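Local coordinates for protein uncharacterized esterase YxiM (Bacillus subtilis, PDB 2O14) that is of uncharacterized function but probably hydrolyses ester bonds, as a member of the GDSL lipolytic family with an additional galactose-binding-like domain, at residues 185-190 with 349-354; 173-178 with 202-207; 77-82 with 133-138. All coordinates share one frame; numbering follows the deposited sequence.

Contact 1: residues 185-190 with 349-354; sequences AGWGQM and DALARL
The methyl group of A352 is the bump that helix 345-361 pushes into the hollow of the short, weakly bonded helical turn 187-190. Its CB sits 3.5 Å from the carbonyl O of W187, and it lies 3.8 Å from CB of selenomethionine M190, so both ends of the turn wrap round one small side chain. Beside it, W187 CB rests against L351 CB at 3.7 Å, and the two side chains cross at about a right angle. In W187, CG stands between the backbone N and the carbonyl carbon (chi1 69°), and the indole passes obliquely over the helix, with CE3 4.0 Å from A352 CA. M190 fills the next groove, one helical turn earlier: its CG lies 3.6 Å from D349 CA and equally close to OD2. The M190 chain is bent at chi2 and chi3, and chi3 (97°) sets CE 3.9 Å from D349 N. No hydrogen bond joins the two segments; they meet through shape. The polar ends bond to partners outside the two segments, D349 OD1 to the hydroxyl of Y194 and W187 NE1 to Q237 OE1 at the end of strand 233-237. Helix 315-326 covers another side, where L315 touches W187 and S319 touches L351, so W187 reaches both the parallel sheet and helix 315-326, while the turn lies on helix 345-361.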
# COMPACT_ATOMS: atom_id res chain seq x y z
N ALA A 185 -9.37 2.88 8.72
CA ALA A 185 -8.02 2.37 8.49
C ALA A 185 -8.00 0.85 8.32
O ALA A 185 -8.88 0.14 8.79
CB ALA A 185 -7.11 2.78 9.65
N GLY A 186 -6.99 0.37 7.60
CA GLY A 186 -6.84 -1.06 7.40
C GLY A 186 -5.80 -1.46 8.42
O GLY A 186 -4.96 -0.63 8.76
N TRP A 187 -5.82 -2.69 8.92
CA TRP A 187 -4.83 -3.04 9.93
C TRP A 187 -3.39 -3.02 9.43
O TRP A 187 -2.46 -2.94 10.21
CB TRP A 187 -5.15 -4.38 10.62
CG TRP A 187 -5.02 -5.63 9.79
CD1 TRP A 187 -6.02 -6.30 9.15
CD2 TRP A 187 -3.84 -6.42 9.63
NE1 TRP A 187 -5.54 -7.47 8.61
CE2 TRP A 187 -4.20 -7.57 8.88
CE3 TRP A 187 -2.50 -6.28 10.04
CZ2 TRP A 187 -3.28 -8.56 8.54
CZ3 TRP A 187 -1.59 -7.27 9.70
CH2 TRP A 187 -1.98 -8.40 8.96
N GLY A 188 -3.22 -3.06 8.11
CA GLY A 188 -1.87 -3.00 7.56
C GLY A 188 -1.33 -1.59 7.77
O GLY A 188 -0.12 -1.37 7.83
N GLN A 189 -2.24 -0.64 7.91
CA GLN A 189 -1.86 0.75 8.13
C GLN A 189 -1.40 0.95 9.57
O GLN A 189 -0.64 1.87 9.87
CB GLN A 189 -3.05 1.66 7.83
CG GLN A 189 -2.86 3.12 8.20
CD GLN A 189 -4.09 3.96 7.91
OE1 GLN A 189 -4.18 5.12 8.31
NE2 GLN A 189 -5.06 3.37 7.21
N MSE A 190 -1.86 0.08 10.47
CA MSE A 190 -1.50 0.16 11.88
C MSE A 190 -0.35 -0.77 12.26
O MSE A 190 0.17 -0.71 13.37
CB MSE A 190 -2.71 -0.16 12.76
CG MSE A 190 -3.19 1.03 13.58
SE MSE A 190 -3.75 2.52 12.48
CE MSE A 190 -5.64 2.16 12.49
N ASP A 349 -6.43 -1.02 14.63
CA ASP A 349 -5.32 -1.08 15.56
C ASP A 349 -5.31 -2.36 16.40
O ASP A 349 -4.26 -2.92 16.68
CB ASP A 349 -5.33 0.15 16.48
CG ASP A 349 -4.17 0.15 17.44
OD1 ASP A 349 -4.26 -0.55 18.47
OD2 ASP A 349 -3.16 0.84 17.17
N ALA A 350 -6.50 -2.82 16.79
CA ALA A 350 -6.60 -4.05 17.58
C ALA A 350 -6.27 -5.26 16.71
O ALA A 350 -5.65 -6.22 17.17
CB ALA A 350 -8.00 -4.18 18.17
N LEU A 351 -6.70 -5.22 15.45
CA LEU A 351 -6.43 -6.32 14.53
C LEU A 351 -4.92 -6.44 14.30
O LEU A 351 -4.38 -7.55 14.29
CB LEU A 351 -7.14 -6.09 13.19
CG LEU A 351 -8.66 -6.29 13.19
CD1 LEU A 351 -9.24 -5.87 11.84
CD2 LEU A 351 -8.97 -7.74 13.46
N ALA A 352 -4.26 -5.31 14.13
CA ALA A 352 -2.82 -5.30 13.91
C ALA A 352 -2.11 -5.84 15.14
O ALA A 352 -1.16 -6.62 15.03
CB ALA A 352 -2.33 -3.88 13.60
N ARG A 353 -2.58 -5.43 16.31
CA ARG A 353 -2.03 -5.86 17.59
C ARG A 353 -2.11 -7.37 17.70
O ARG A 353 -1.13 -8.04 18.03
CB ARG A 353 -2.82 -5.20 18.73
CG ARG A 353 -2.33 -5.53 20.13
CD ARG A 353 -3.12 -4.74 21.18
NE ARG A 353 -4.53 -5.10 21.21
CZ ARG A 353 -4.99 -6.30 21.57
NH1 ARG A 353 -4.15 -7.26 21.94
NH2 ARG A 353 -6.30 -6.54 21.56
N LEU A 354 -3.29 -7.91 17.42
CA LEU A 354 -3.50 -9.36 17.48
C LEU A 354 -2.59 -10.08 16.50
O LEU A 354 -2.02 -11.13 16.82
CB LEU A 354 -4.96 -9.69 17.17
CG LEU A 354 -5.99 -9.26 18.23
CD1 LEU A 354 -7.40 -9.44 17.69
CD2 LEU A 354 -5.78 -10.09 19.49

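Contact 2: residues 173-178 with 202-207; sequences VCNYYP and VRNMAS
N204 and N175 reach toward each other tip to tip, their amide planes 79° apart, where an Asx turn ends the edge strand 201-204 of the parallel sheet in the SGNH-hydrolase fold. From N204 the CB packs against the amide of N175, 3.3 Å from ND2. CG is anti to the backbone N (chi1 -169°), on the side of the loop 173-178. OD1 turns back on its own segment and accepts from A206 N at 3.3 Å, closing the Asx turn. ND2 makes two bonds: one to V173 O, 2.8 Å long, nearly straight (165°) and in the amide plane of N204, and a more bent one of 2.9 Å to N175 OD1, in which the donor stands above the carbonyl plane of N175. The buried amide therefore ties a strand end to the loop that follows the probable nucleophile S171, whose side chain is about 5 Å from that of C174. The turn also presents A206, whose CB packs on V173 CG1, while C174 CB lies 3.4 Å from A206 O. One water accepts from N175 N and lies close to the carbonyl oxygens of N204 and A206. A second water bridges the two asparagines, accepting from N175 ND2 at 2.9 Å and from the backbone N of N204.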
# COMPACT_ATOMS: atom_id res chain seq x y z
N VAL A 173 -7.61 -3.89 5.07
CA VAL A 173 -6.16 -3.95 5.22
C VAL A 173 -5.40 -2.71 4.72
O VAL A 173 -4.40 -2.31 5.31
CB VAL A 173 -5.58 -5.17 4.45
CG1 VAL A 173 -4.08 -5.25 4.63
CG2 VAL A 173 -6.25 -6.45 4.92
N CYS A 174 -5.90 -2.11 3.65
CA CYS A 174 -5.26 -0.95 3.01
C CYS A 174 -5.10 0.32 3.84
O CYS A 174 -5.60 0.43 4.96
CB CYS A 174 -6.01 -0.59 1.72
SG CYS A 174 -7.62 0.16 1.99
N ASN A 175 -4.38 1.27 3.26
CA ASN A 175 -4.13 2.55 3.89
C ASN A 175 -5.21 3.57 3.56
O ASN A 175 -5.72 3.60 2.44
CB ASN A 175 -2.79 3.15 3.43
CG ASN A 175 -1.59 2.40 3.95
OD1 ASN A 175 -1.61 1.89 5.08
ND2 ASN A 175 -0.52 2.35 3.16
N TYR A 176 -5.57 4.38 4.54
CA TYR A 176 -6.54 5.45 4.35
C TYR A 176 -5.78 6.73 4.71
O TYR A 176 -4.88 6.70 5.55
CB TYR A 176 -7.76 5.26 5.25
CG TYR A 176 -8.63 4.09 4.83
CD1 TYR A 176 -8.28 2.78 5.15
CD2 TYR A 176 -9.77 4.30 4.06
CE1 TYR A 176 -9.05 1.70 4.71
CE2 TYR A 176 -10.55 3.23 3.61
CZ TYR A 176 -10.18 1.93 3.94
OH TYR A 176 -10.93 0.87 3.48
N TYR A 177 -6.12 7.84 4.07
CA TYR A 177 -5.42 9.09 4.35
C TYR A 177 -6.29 10.17 4.99
O TYR A 177 -7.50 10.22 4.75
CB TYR A 177 -4.78 9.62 3.06
CG TYR A 177 -3.68 8.72 2.53
CD1 TYR A 177 -3.98 7.48 1.96
CD2 TYR A 177 -2.35 9.08 2.64
CE1 TYR A 177 -2.97 6.62 1.51
CE2 TYR A 177 -1.33 8.24 2.20
CZ TYR A 177 -1.64 7.02 1.64
OH TYR A 177 -0.62 6.20 1.22
N PRO A 178 -5.68 11.04 5.81
CA PRO A 178 -4.26 11.06 6.17
C PRO A 178 -3.86 9.82 6.97
O PRO A 178 -4.62 9.35 7.81
CB PRO A 178 -4.13 12.34 7.00
CG PRO A 178 -5.20 13.22 6.43
CD PRO A 178 -6.35 12.26 6.29
N VAL A 202 7.48 -1.16 6.31
CA VAL A 202 6.16 -1.69 6.02
C VAL A 202 5.61 -1.02 4.77
O VAL A 202 5.45 0.19 4.74
CB VAL A 202 5.17 -1.46 7.19
CG1 VAL A 202 3.81 -2.02 6.83
CG2 VAL A 202 5.69 -2.11 8.46
N ARG A 203 5.35 -1.80 3.73
CA ARG A 203 4.79 -1.26 2.51
C ARG A 203 3.42 -1.89 2.31
O ARG A 203 3.30 -3.03 1.84
CB ARG A 203 5.70 -1.54 1.31
CG ARG A 203 7.06 -0.85 1.38
CD ARG A 203 7.93 -1.22 0.18
NE ARG A 203 7.41 -0.66 -1.07
CZ ARG A 203 7.76 0.51 -1.58
NH1 ARG A 203 8.65 1.27 -0.95
NH2 ARG A 203 7.20 0.94 -2.70
N ASN A 204 2.38 -1.15 2.67
CA ASN A 204 1.00 -1.62 2.57
C ASN A 204 0.46 -1.39 1.16
O ASN A 204 -0.02 -0.31 0.83
CB ASN A 204 0.13 -0.87 3.58
CG ASN A 204 -1.25 -1.47 3.72
OD1 ASN A 204 -1.61 -2.38 2.97
ND2 ASN A 204 -2.03 -0.97 4.67
N MSE A 205 0.52 -2.44 0.34
CA MSE A 205 0.07 -2.38 -1.05
C MSE A 205 -1.38 -2.80 -1.27
O MSE A 205 -1.83 -2.91 -2.40
CB MSE A 205 0.98 -3.24 -1.93
CG MSE A 205 2.47 -2.95 -1.78
SE MSE A 205 2.91 -1.05 -1.98
CE MSE A 205 2.88 -0.92 -3.92
N ALA A 206 -2.10 -3.05 -0.18
CA ALA A 206 -3.50 -3.46 -0.26
C ALA A 206 -4.33 -2.35 -0.89
O ALA A 206 -3.92 -1.18 -0.87
CB ALA A 206 -4.02 -3.79 1.13
N SER A 207 -5.48 -2.71 -1.45
CA SER A 207 -6.36 -1.72 -2.07
C SER A 207 -7.83 -2.06 -1.82
O SER A 207 -8.19 -3.23 -1.73
CB SER A 207 -6.10 -1.64 -3.57
OG SER A 207 -6.39 -2.87 -4.21
O HOH W 1 -2.68 0.40 0.93
O HOH W 2 2.29 1.76 3.34

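Contact 3: residues 77-82 with 133-138; sequences NNTFNV and NLLVTE
N81 OD1 is gripped by two donors, one from each segment. T79 OG1, two residues earlier in the same chain segment, donates to it over 2.7 Å in the plane of the carbonyl, while N133 ND2 comes from the partner strand at 2.9 Å and stands above that plane, 81° out of it. The two bonds thus approach the oxygen from different directions. T79 can do this because OG1 lies between its backbone N and carbonyl carbon (chi1 55°), which leaves CG2 anti to the carbonyl carbon and in contact with L135 CD2 at 3.8 Å. The side chains of N81 and N133 cross obliquely over the same face of the sheet, their amide planes 69° apart. ND2 of N133 also donates to Q131 OE1. At the neighbouring pair two backbone bonds, F80 N to L134 O at 2.8 Å and L134 N to F80 O at 3.1 Å, make F80 and L134 a hydrogen-bonded antiparallel pair, followed by the non-hydrogen-bonded pair N81 and N133. Strand 80-83 lies between 44-46 and 131-138 in the five-stranded antiparallel sheet of the galactose-binding-like beta-sandwich domain. On the other face of the sheet F80 and L134 both touch L150 of strand 146-156, which belongs to the second sheet. F80 has CG anti to the backbone N (chi1 163°). Its ring leads away from strand 131-138 and makes edge-to-face contacts with F18, F20 and F46. Just before the strand, N78 is the centre of an inverse gamma turn, and its carbonyl O lies 3.7 Å from L135 CB. L135 itself leans on F69 of strand 65-69 and on A104 of strand 100-105.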
# COMPACT_ATOMS: atom_id res chain seq x y z
N ASN A 77 5.56 6.59 -20.31
CA ASN A 77 6.83 7.30 -20.44
C ASN A 77 6.65 8.73 -19.96
O ASN A 77 7.60 9.50 -19.92
CB ASN A 77 7.29 7.32 -21.90
CG ASN A 77 7.96 6.03 -22.31
OD1 ASN A 77 7.97 5.66 -23.49
ND2 ASN A 77 8.55 5.33 -21.34
N ASN A 78 5.41 9.07 -19.59
CA ASN A 78 5.08 10.40 -19.10
C ASN A 78 5.56 10.55 -17.66
O ASN A 78 4.76 10.75 -16.75
CB ASN A 78 3.57 10.63 -19.15
CG ASN A 78 3.20 12.09 -18.92
OD1 ASN A 78 2.12 12.40 -18.41
ND2 ASN A 78 4.09 13.00 -19.30
N THR A 79 6.87 10.47 -17.44
CA THR A 79 7.41 10.59 -16.09
C THR A 79 8.23 11.84 -15.84
O THR A 79 8.58 12.58 -16.76
CB THR A 79 8.34 9.41 -15.76
OG1 THR A 79 9.36 9.32 -16.76
CG2 THR A 79 7.56 8.10 -15.69
N PHE A 80 8.52 12.07 -14.57
CA PHE A 80 9.39 13.15 -14.15
C PHE A 80 10.67 12.37 -13.91
O PHE A 80 10.66 11.40 -13.15
CB PHE A 80 8.93 13.77 -12.83
CG PHE A 80 9.98 14.61 -12.15
CD1 PHE A 80 10.37 15.83 -12.70
CD2 PHE A 80 10.58 14.17 -10.98
CE1 PHE A 80 11.36 16.60 -12.09
CE2 PHE A 80 11.56 14.93 -10.36
CZ PHE A 80 11.95 16.15 -10.91
N ASN A 81 11.77 12.77 -14.54
CA ASN A 81 13.03 12.06 -14.35
C ASN A 81 14.00 12.90 -13.55
O ASN A 81 13.98 14.13 -13.63
CB ASN A 81 13.70 11.73 -15.69
CG ASN A 81 12.75 11.12 -16.68
OD1 ASN A 81 11.78 10.45 -16.31
ND2 ASN A 81 13.02 11.33 -17.96
N VAL A 82 14.85 12.23 -12.79
CA VAL A 82 15.87 12.90 -12.01
C VAL A 82 17.09 11.98 -11.91
O VAL A 82 17.00 10.86 -11.41
CB VAL A 82 15.37 13.27 -10.58
CG1 VAL A 82 14.77 12.06 -9.89
CG2 VAL A 82 16.53 13.83 -9.76
N ASN A 133 12.49 7.57 -12.33
CA ASN A 133 11.40 7.97 -13.22
C ASN A 133 10.09 7.71 -12.49
O ASN A 133 9.69 6.55 -12.28
CB ASN A 133 11.46 7.18 -14.53
CG ASN A 133 12.88 7.10 -15.08
OD1 ASN A 133 13.67 6.25 -14.66
ND2 ASN A 133 13.23 8.00 -15.99
N LEU A 134 9.41 8.79 -12.13
CA LEU A 134 8.18 8.72 -11.36
C LEU A 134 6.99 9.45 -11.98
O LEU A 134 7.15 10.39 -12.76
CB LEU A 134 8.48 9.28 -9.96
CG LEU A 134 7.40 9.48 -8.89
CD1 LEU A 134 8.07 9.66 -7.53
CD2 LEU A 134 6.54 10.69 -9.22
N LEU A 135 5.79 9.00 -11.64
CA LEU A 135 4.57 9.64 -12.11
C LEU A 135 3.46 9.34 -11.11
O LEU A 135 3.59 8.43 -10.29
CB LEU A 135 4.14 9.14 -13.50
CG LEU A 135 3.50 7.75 -13.66
CD1 LEU A 135 2.58 7.77 -14.87
CD2 LEU A 135 4.58 6.68 -13.82
N VAL A 136 2.40 10.13 -11.17
CA VAL A 136 1.25 9.92 -10.30
C VAL A 136 0.32 9.25 -11.30
O VAL A 136 0.21 9.69 -12.44
CB VAL A 136 0.66 11.25 -9.81
CG1 VAL A 136 -0.56 11.00 -8.93
CG2 VAL A 136 1.73 12.00 -9.02
N THR A 137 -0.35 8.19 -10.88
CA THR A 137 -1.19 7.46 -11.82
C THR A 137 -2.51 6.94 -11.30
O THR A 137 -2.86 7.08 -10.12
CB THR A 137 -0.40 6.27 -12.40
OG1 THR A 137 -1.13 5.66 -13.47
CG2 THR A 137 -0.14 5.24 -11.31
N GLU A 138 -3.23 6.29 -12.20
CA GLU A 138 -4.54 5.75 -11.92
C GLU A 138 -4.74 5.07 -10.59
O GLU A 138 -4.11 4.06 -10.25
CB GLU A 138 -4.98 4.80 -13.03
CG GLU A 138 -6.48 4.87 -13.28
CD GLU A 138 -6.90 4.07 -14.49
OE1 GLU A 138 -6.85 2.82 -14.42
OE2 GLU A 138 -7.27 4.68 -15.51

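From the N terminus, contact 3 comes first: 77-82 meets 133-138 after 50 residues, mostly strand and without helix, and the loop closes within the beta-sandwich domain. The chain then enters the hydrolase domain, where 173-178 follows strand 164-169 and 202-207 returns to meet it as contact 2. Segment 185-190 lies within that loop but closes only on 349-354, beyond it, so contacts 1 and 2 cross. They also touch: a probable hydrogen bond of 3.1 Å from G188 N to V173 O joins turn to loop, contact 2 reaching the sheet's outermost strand and contact 1 the C-terminal helix. Contact 3 stands apart, its centre 21 Å from that of contact 2 and 31 Å from that of contact 1.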